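PDB 5U5G: 6-phosphogluconate dehydrogenase from Pseudomonas syringae, which probably catalyses the NADPH-dependent reduction of (2-oxopropyl)phosphonic acid in the late steps of fosfomycin biosynthesis. Local coordinates for residues L96-H108 with P164-N176. Residues are numbered along the deposited sequence; the frame is centred on the assembly and turned at random.
With NAP (NADP nicotinamide-adenine-dinucleotide phosphate), chain E; 7VD ((2-oxopropyl)phosphonic acid), chain F.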
loop_
_atom_site.group_PDB
_atom_site.type_symbol
_atom_site.label_atom_id
_atom_site.label_comp_id
_atom_site.label_asym_id
_atom_site.label_seq_id
_atom_site.Cartn_x
_atom_site.Cartn_y
_atom_site.Cartn_z
ATOM N N LEU A 96 -20.516 -8.743 -10.740
ATOM C CA LEU A 96 -19.501 -7.874 -10.169
ATOM C C LEU A 96 -19.311 -8.090 -8.680
ATOM O O LEU A 96 -18.550 -7.340 -8.054
ATOM C CB LEU A 96 -19.860 -6.414 -10.420
ATOM C CG LEU A 96 -20.213 -6.043 -11.855
ATOM C CD1 LEU A 96 -21.037 -4.771 -11.834
ATOM C CD2 LEU A 96 -18.942 -5.858 -12.676
ATOM N N SER A 97 -19.977 -9.086 -8.102
ATOM C CA SER A 97 -19.895 -9.339 -6.671
ATOM C C SER A 97 -18.608 -10.079 -6.332
ATOM O O SER A 97 -17.983 -10.725 -7.178
ATOM C CB SER A 97 -21.099 -10.163 -6.195
ATOM O OG SER A 97 -22.308 -9.662 -6.762
ATOM N N THR A 98 -18.221 -9.996 -5.069
ATOM C CA THR A 98 -17.154 -10.835 -4.549
ATOM C C THR A 98 -17.805 -12.020 -3.850
ATOM O O THR A 98 -18.514 -11.845 -2.856
ATOM C CB THR A 98 -16.232 -10.061 -3.609
ATOM O OG1 THR A 98 -15.723 -8.914 -4.304
ATOM C CG2 THR A 98 -15.069 -10.947 -3.198
ATOM N N ILE A 99 -17.589 -13.217 -4.400
ATOM C CA ILE A 99 -18.232 -14.438 -3.927
ATOM C C ILE A 99 -17.185 -15.541 -3.907
ATOM O O ILE A 99 -16.108 -15.412 -4.495
ATOM C CB ILE A 99 -19.421 -14.868 -4.820
ATOM C CG1 ILE A 99 -18.927 -15.156 -6.239
ATOM C CG2 ILE A 99 -20.532 -13.815 -4.847
ATOM C CD1 ILE A 99 -20.018 -15.743 -7.135
ATOM N N ALA A 100 -17.523 -16.638 -3.226
ATOM C CA ALA A 100 -16.622 -17.779 -3.121
ATOM C C ALA A 100 -16.297 -18.336 -4.508
ATOM O O ALA A 100 -17.179 -18.405 -5.374
ATOM C CB ALA A 100 -17.257 -18.866 -2.255
ATOM N N PRO A 101 -15.037 -18.703 -4.763
ATOM C CA PRO A 101 -14.672 -19.232 -6.091
ATOM C C PRO A 101 -15.476 -20.459 -6.498
ATOM O O PRO A 101 -15.855 -20.574 -7.668
ATOM C CB PRO A 101 -13.168 -19.548 -5.938
ATOM C CG PRO A 101 -12.695 -18.570 -4.862
ATOM C CD PRO A 101 -13.861 -18.503 -3.894
ATOM N N GLU A 102 -15.776 -21.365 -5.563
ATOM C CA GLU A 102 -16.586 -22.532 -5.909
ATOM C C GLU A 102 -18.024 -22.144 -6.276
ATOM O O GLU A 102 -18.624 -22.776 -7.154
ATOM C CB GLU A 102 -16.563 -23.567 -4.763
ATOM C CG GLU A 102 -17.155 -23.098 -3.421
ATOM C CD GLU A 102 -16.116 -22.465 -2.468
ATOM O OE1 GLU A 102 -14.996 -22.102 -2.931
ATOM O OE2 GLU A 102 -16.429 -22.342 -1.251
ATOM N N THR A 103 -18.588 -21.107 -5.643
ATOM C CA THR A 103 -19.891 -20.606 -6.090
ATOM C C THR A 103 -19.808 -20.101 -7.528
ATOM O O THR A 103 -20.672 -20.411 -8.363
ATOM C CB THR A 103 -20.396 -19.487 -5.171
ATOM O OG1 THR A 103 -20.332 -19.916 -3.807
ATOM C CG2 THR A 103 -21.857 -19.094 -5.518
ATOM N N ALA A 104 -18.768 -19.315 -7.834
ATOM C CA ALA A 104 -18.589 -18.823 -9.198
ATOM C C ALA A 104 -18.419 -19.976 -10.183
ATOM O O ALA A 104 -18.989 -19.954 -11.279
ATOM C CB ALA A 104 -17.386 -17.889 -9.265
ATOM N N GLU A 105 -17.627 -20.984 -9.817
ATOM C CA GLU A 105 -17.456 -22.146 -10.685
ATOM C C GLU A 105 -18.789 -22.833 -10.953
ATOM O O GLU A 105 -19.099 -23.180 -12.099
ATOM C CB GLU A 105 -16.464 -23.118 -10.058
ATOM C CG GLU A 105 -15.023 -22.662 -10.212
ATOM C CD GLU A 105 -14.068 -23.380 -9.279
ATOM O OE1 GLU A 105 -14.532 -24.225 -8.485
ATOM O OE2 GLU A 105 -12.853 -23.081 -9.332
ATOM N N GLY A 106 -19.600 -23.025 -9.906
ATOM C CA GLY A 106 -20.899 -23.654 -10.094
ATOM C C GLY A 106 -21.810 -22.842 -10.994
ATOM O O GLY A 106 -22.575 -23.398 -11.787
ATOM N N LEU A 107 -21.738 -21.513 -10.891
ATOM C CA LEU A 107 -22.567 -20.661 -11.739
ATOM C C LEU A 107 -22.090 -20.691 -13.189
ATOM O O LEU A 107 -22.913 -20.722 -14.108
ATOM C CB LEU A 107 -22.576 -19.234 -11.195
ATOM C CG LEU A 107 -23.375 -19.042 -9.906
ATOM C CD1 LEU A 107 -23.151 -17.660 -9.327
ATOM C CD2 LEU A 107 -24.877 -19.303 -10.143
ATOM N N HIS A 108 -20.768 -20.691 -13.415
ATOM C CA HIS A 108 -20.248 -20.911 -14.766
ATOM C C HIS A 108 -20.884 -22.145 -15.401
ATOM O O HIS A 108 -21.371 -22.101 -16.539
ATOM C CB HIS A 108 -18.723 -21.062 -14.738
ATOM C CG HIS A 108 -17.978 -19.759 -14.657
ATOM N ND1 HIS A 108 -17.779 -18.946 -15.754
ATOM C CD2 HIS A 108 -17.373 -19.139 -13.614
ATOM C CE1 HIS A 108 -17.097 -17.874 -15.387
ATOM N NE2 HIS A 108 -16.839 -17.967 -14.093
ATOM N N PRO A 164 -9.053 -16.564 -17.698
ATOM C CA PRO A 164 -10.277 -17.261 -18.150
ATOM C C PRO A 164 -10.803 -18.332 -17.211
ATOM O O PRO A 164 -12.024 -18.515 -17.132
ATOM C CB PRO A 164 -9.848 -17.879 -19.494
ATOM C CG PRO A 164 -8.670 -17.096 -19.941
ATOM C CD PRO A 164 -7.974 -16.610 -18.699
ATOM N N GLU A 165 -9.925 -19.052 -16.518
ATOM C CA GLU A 165 -10.343 -20.204 -15.726
ATOM C C GLU A 165 -11.422 -19.820 -14.717
ATOM O O GLU A 165 -11.216 -18.895 -13.919
ATOM C CB GLU A 165 -9.142 -20.798 -14.994
ATOM C CG GLU A 165 -9.491 -21.950 -14.065
ATOM C CD GLU A 165 -8.299 -22.426 -13.232
ATOM O OE1 GLU A 165 -7.413 -21.600 -12.918
ATOM O OE2 GLU A 165 -8.242 -23.632 -12.900
ATOM N N PRO A 166 -12.565 -20.512 -14.706
ATOM C CA PRO A 166 -13.622 -20.193 -13.735
ATOM C C PRO A 166 -13.119 -20.235 -12.300
ATOM O O PRO A 166 -12.359 -21.124 -11.906
ATOM C CB PRO A 166 -14.671 -21.283 -13.984
ATOM C CG PRO A 166 -14.464 -21.686 -15.423
ATOM C CD PRO A 166 -12.972 -21.558 -15.662
ATOM N N GLY A 167 -13.564 -19.263 -11.508
ATOM C CA GLY A 167 -13.159 -19.169 -10.128
ATOM C C GLY A 167 -11.853 -18.441 -9.900
ATOM O O GLY A 167 -11.579 -18.044 -8.764
ATOM N N LYS A 168 -11.050 -18.236 -10.951
ATOM C CA LYS A 168 -9.729 -17.636 -10.764
ATOM C C LYS A 168 -9.835 -16.157 -10.415
ATOM O O LYS A 168 -9.067 -15.656 -9.585
ATOM C CB LYS A 168 -8.867 -17.824 -12.014
ATOM C CG LYS A 168 -7.445 -17.273 -11.853
ATOM C CD LYS A 168 -6.495 -17.785 -12.948
ATOM C CE LYS A 168 -5.084 -17.307 -12.693
ATOM N NZ LYS A 168 -4.130 -17.770 -13.721
ATOM N N ALA A 169 -10.765 -15.437 -11.050
ATOM C CA ALA A 169 -10.944 -14.028 -10.721
ATOM C C ALA A 169 -11.307 -13.851 -9.254
ATOM O O ALA A 169 -10.782 -12.954 -8.583
ATOM C CB ALA A 169 -12.009 -13.399 -11.625
ATOM N N GLN A 170 -12.195 -14.704 -8.726
ATOM C CA GLN A 170 -12.560 -14.556 -7.319
ATOM C C GLN A 170 -11.390 -14.905 -6.413
ATOM O O GLN A 170 -11.204 -14.272 -5.371
ATOM C CB GLN A 170 -13.776 -15.414 -6.960
ATOM C CG GLN A 170 -15.099 -14.962 -7.604
ATOM C CD GLN A 170 -15.556 -13.581 -7.142
ATOM O OE1 GLN A 170 -15.064 -13.036 -6.149
ATOM N NE2 GLN A 170 -16.507 -13.019 -7.853
ATOM N N ARG A 171 -10.597 -15.911 -6.791
ATOM C CA ARG A 171 -9.413 -16.246 -6.004
ATOM C C ARG A 171 -8.501 -15.038 -5.864
ATOM O O ARG A 171 -8.048 -14.712 -4.762
ATOM C CB ARG A 171 -8.663 -17.416 -6.649
ATOM C CG ARG A 171 -9.423 -18.727 -6.562
ATOM C CD ARG A 171 -8.729 -19.896 -7.272
ATOM N NE ARG A 171 -9.561 -21.087 -7.106
ATOM C CZ ARG A 171 -10.328 -21.627 -8.052
ATOM N NH1 ARG A 171 -10.349 -21.133 -9.285
ATOM N NH2 ARG A 171 -11.059 -22.691 -7.766
ATOM N N LEU A 172 -8.244 -14.347 -6.980
ATOM C CA LEU A 172 -7.363 -13.183 -6.975
ATOM C C LEU A 172 -7.973 -12.008 -6.208
ATOM O O LEU A 172 -7.267 -11.294 -5.480
ATOM C CB LEU A 172 -7.054 -12.789 -8.417
ATOM C CG LEU A 172 -6.136 -13.794 -9.118
ATOM C CD1 LEU A 172 -6.261 -13.660 -10.626
ATOM C CD2 LEU A 172 -4.700 -13.562 -8.656
ATOM N N LYS A 173 -9.276 -11.780 -6.378
ATOM C CA LYS A 173 -9.938 -10.678 -5.691
ATOM C C LYS A 173 -9.870 -10.852 -4.179
ATOM O O LYS A 173 -9.559 -9.899 -3.453
ATOM C CB LYS A 173 -11.402 -10.576 -6.158
ATOM C CG LYS A 173 -12.309 -9.673 -5.278
ATOM C CD LYS A 173 -11.965 -8.174 -5.447
ATOM C CE LYS A 173 -12.887 -7.283 -4.556
ATOM N NZ LYS A 173 -12.373 -5.877 -4.443
ATOM N N ILE A 174 -10.129 -12.074 -3.691
ATOM C CA ILE A 174 -10.144 -12.331 -2.250
ATOM C C ILE A 174 -8.757 -12.099 -1.645
ATOM O O ILE A 174 -8.616 -11.517 -0.561
ATOM C CB ILE A 174 -10.649 -13.765 -1.986
ATOM C CG1 ILE A 174 -12.126 -13.910 -2.386
ATOM C CG2 ILE A 174 -10.443 -14.162 -0.530
ATOM C CD1 ILE A 174 -12.575 -15.362 -2.512
ATOM N N LEU A 175 -7.717 -12.554 -2.334
ATOM C CA LEU A 175 -6.345 -12.293 -1.902
ATOM C C LEU A 175 -6.007 -10.800 -1.971
ATOM O O LEU A 175 -5.327 -10.266 -1.084
ATOM C CB LEU A 175 -5.393 -13.103 -2.775
ATOM C CG LEU A 175 -4.607 -14.302 -2.239
ATOM C CD1 LEU A 175 -5.090 -14.856 -0.920
ATOM C CD2 LEU A 175 -4.561 -15.383 -3.296
ATOM N N ASN A 176 -6.452 -10.118 -3.032
ATOM C CA ASN A 176 -6.288 -8.670 -3.104
ATOM C C ASN A 176 -6.867 -7.992 -1.868
ATOM O O ASN A 176 -6.228 -7.116 -1.263
ATOM C CB ASN A 176 -6.959 -8.131 -4.365
ATOM C CG ASN A 176 -7.002 -6.627 -4.390
ATOM O OD1 ASN A 176 -6.029 -5.985 -4.791
ATOM N ND2 ASN A 176 -8.133 -6.046 -3.964
HETATM P PA NAP E . -24.153 -3.006 0.034
HETATM O O1A NAP E . -24.302 -3.623 1.376
HETATM O O2A NAP E . -23.979 -1.516 -0.121
HETATM O O5B NAP E . -25.413 -3.476 -0.940
HETATM C C5B NAP E . -25.516 -4.876 -0.848
HETATM C C4B NAP E . -26.452 -5.323 -1.991
HETATM O O4B NAP E . -26.743 -6.718 -1.909
HETATM C C3B NAP E . -27.793 -4.508 -1.917
HETATM O O3B NAP E . -28.278 -4.314 -3.210
HETATM C C2B NAP E . -28.704 -5.527 -1.204
HETATM O O2B NAP E . -30.012 -5.426 -1.489
HETATM C C1B NAP E . -28.154 -6.841 -1.890
HETATM N N9A NAP E . -28.549 -7.982 -1.088
HETATM C C8A NAP E . -27.959 -8.494 0.086
HETATM N N7A NAP E . -28.627 -9.567 0.591
HETATM C C5A NAP E . -29.697 -9.737 -0.299
HETATM C C6A NAP E . -30.756 -10.661 -0.341
HETATM N N6A NAP E . -30.873 -11.642 0.613
HETATM N N1A NAP E . -31.695 -10.617 -1.320
HETATM C C2A NAP E . -31.538 -9.624 -2.249
HETATM N N3A NAP E . -30.589 -8.682 -2.347
HETATM C C4A NAP E . -29.662 -8.759 -1.343
HETATM O O3 NAP E . -22.805 -3.814 -0.445
HETATM P PN NAP E . -21.881 -3.020 -1.483
HETATM O O1N NAP E . -22.626 -2.470 -2.635
HETATM O O2N NAP E . -20.719 -2.308 -0.828
HETATM O O5D NAP E . -20.997 -4.341 -2.204
HETATM C C5D NAP E . -21.734 -5.001 -3.134
HETATM C C4D NAP E . -20.793 -5.976 -3.818
HETATM O O4D NAP E . -19.685 -5.253 -4.417
HETATM C C3D NAP E . -20.165 -6.946 -2.732
HETATM O O3D NAP E . -20.028 -8.218 -3.299
HETATM C C2D NAP E . -18.814 -6.324 -2.457
HETATM O O2D NAP E . -17.835 -7.258 -2.081
HETATM C C1D NAP E . -18.476 -5.774 -3.881
HETATM N N1N NAP E . -17.523 -4.684 -3.815
HETATM C C2N NAP E . -17.769 -3.519 -3.041
HETATM C C3N NAP E . -16.857 -2.485 -3.089
HETATM C C7N NAP E . -17.092 -1.254 -2.329
HETATM O O7N NAP E . -16.328 -0.288 -2.377
HETATM N N7N NAP E . -18.237 -1.128 -1.564
HETATM C C4N NAP E . -15.632 -2.541 -3.964
HETATM C C5N NAP E . -15.477 -3.797 -4.698
HETATM C C6N NAP E . -16.364 -4.787 -4.600
HETATM P P2B NAP E . -30.943 -4.209 -0.457
HETATM O O1X NAP E . -30.449 -2.949 -1.098
HETATM O O2X NAP E . -32.399 -4.599 -0.732
HETATM O O3X NAP E . -30.387 -4.560 0.901
HETATM P P1 7VD F . -12.171 -2.167 -3.031
HETATM C C1 7VD F . -13.464 -2.505 -1.803
HETATM O O2 7VD F . -11.405 -3.389 -3.481
HETATM O O3 7VD F . -12.715 -1.431 -4.232
HETATM O O4 7VD F . -11.281 -1.256 -2.222
HETATM C C6 7VD F . -13.799 -3.955 -1.560
HETATM O O7 7VD F . -13.784 -4.777 -2.476
HETATM C C8 7VD F . -14.144 -4.316 -0.141
#
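Gln170 grips the loop that leads into helix 101-113. Gln170 NE2 donates to Ser97 O at 2.8 Å, with the acceptor almost in the amide plane. Gln170 OE1 accepts from Ile99 N at 3.1 Å, but that N-H comes from above the carbonyl plane. A bend at chi2 (-64°) turns the amide against the loop backbone, and the two bonds fix its rotation. This buried end is the tight part. Pro101 adds to it, with CG on Arg171 CG and CD reaching Ile174 CD1 at 3.7 Å. Helix segments 101-108 and 168-176 run nearly antiparallel (159°).

The other end is looser and partly exposed. Glu105 OE2 forms a salt bridge with Arg171 NH2 at the guanidinium edge, but their 2.4 Å separation is doubtfully short. Pro166 CB sits over one face of the His108 ring, a CH-pi contact at 3.8 Å from the centroid. His108 NE2 is bonded to Glu120, which also takes the Gly167 amide.

The contact joins the Rossmann-type domain to the start of helix 168-196. Thr98 N bonds the cofactor ribose at O3D, while Lys173 NZ bonds the substrate ketone O7 at 2.7 Å. Thr98 OG1 touches Lys173 CE, so cofactor and substrate sites share this junction.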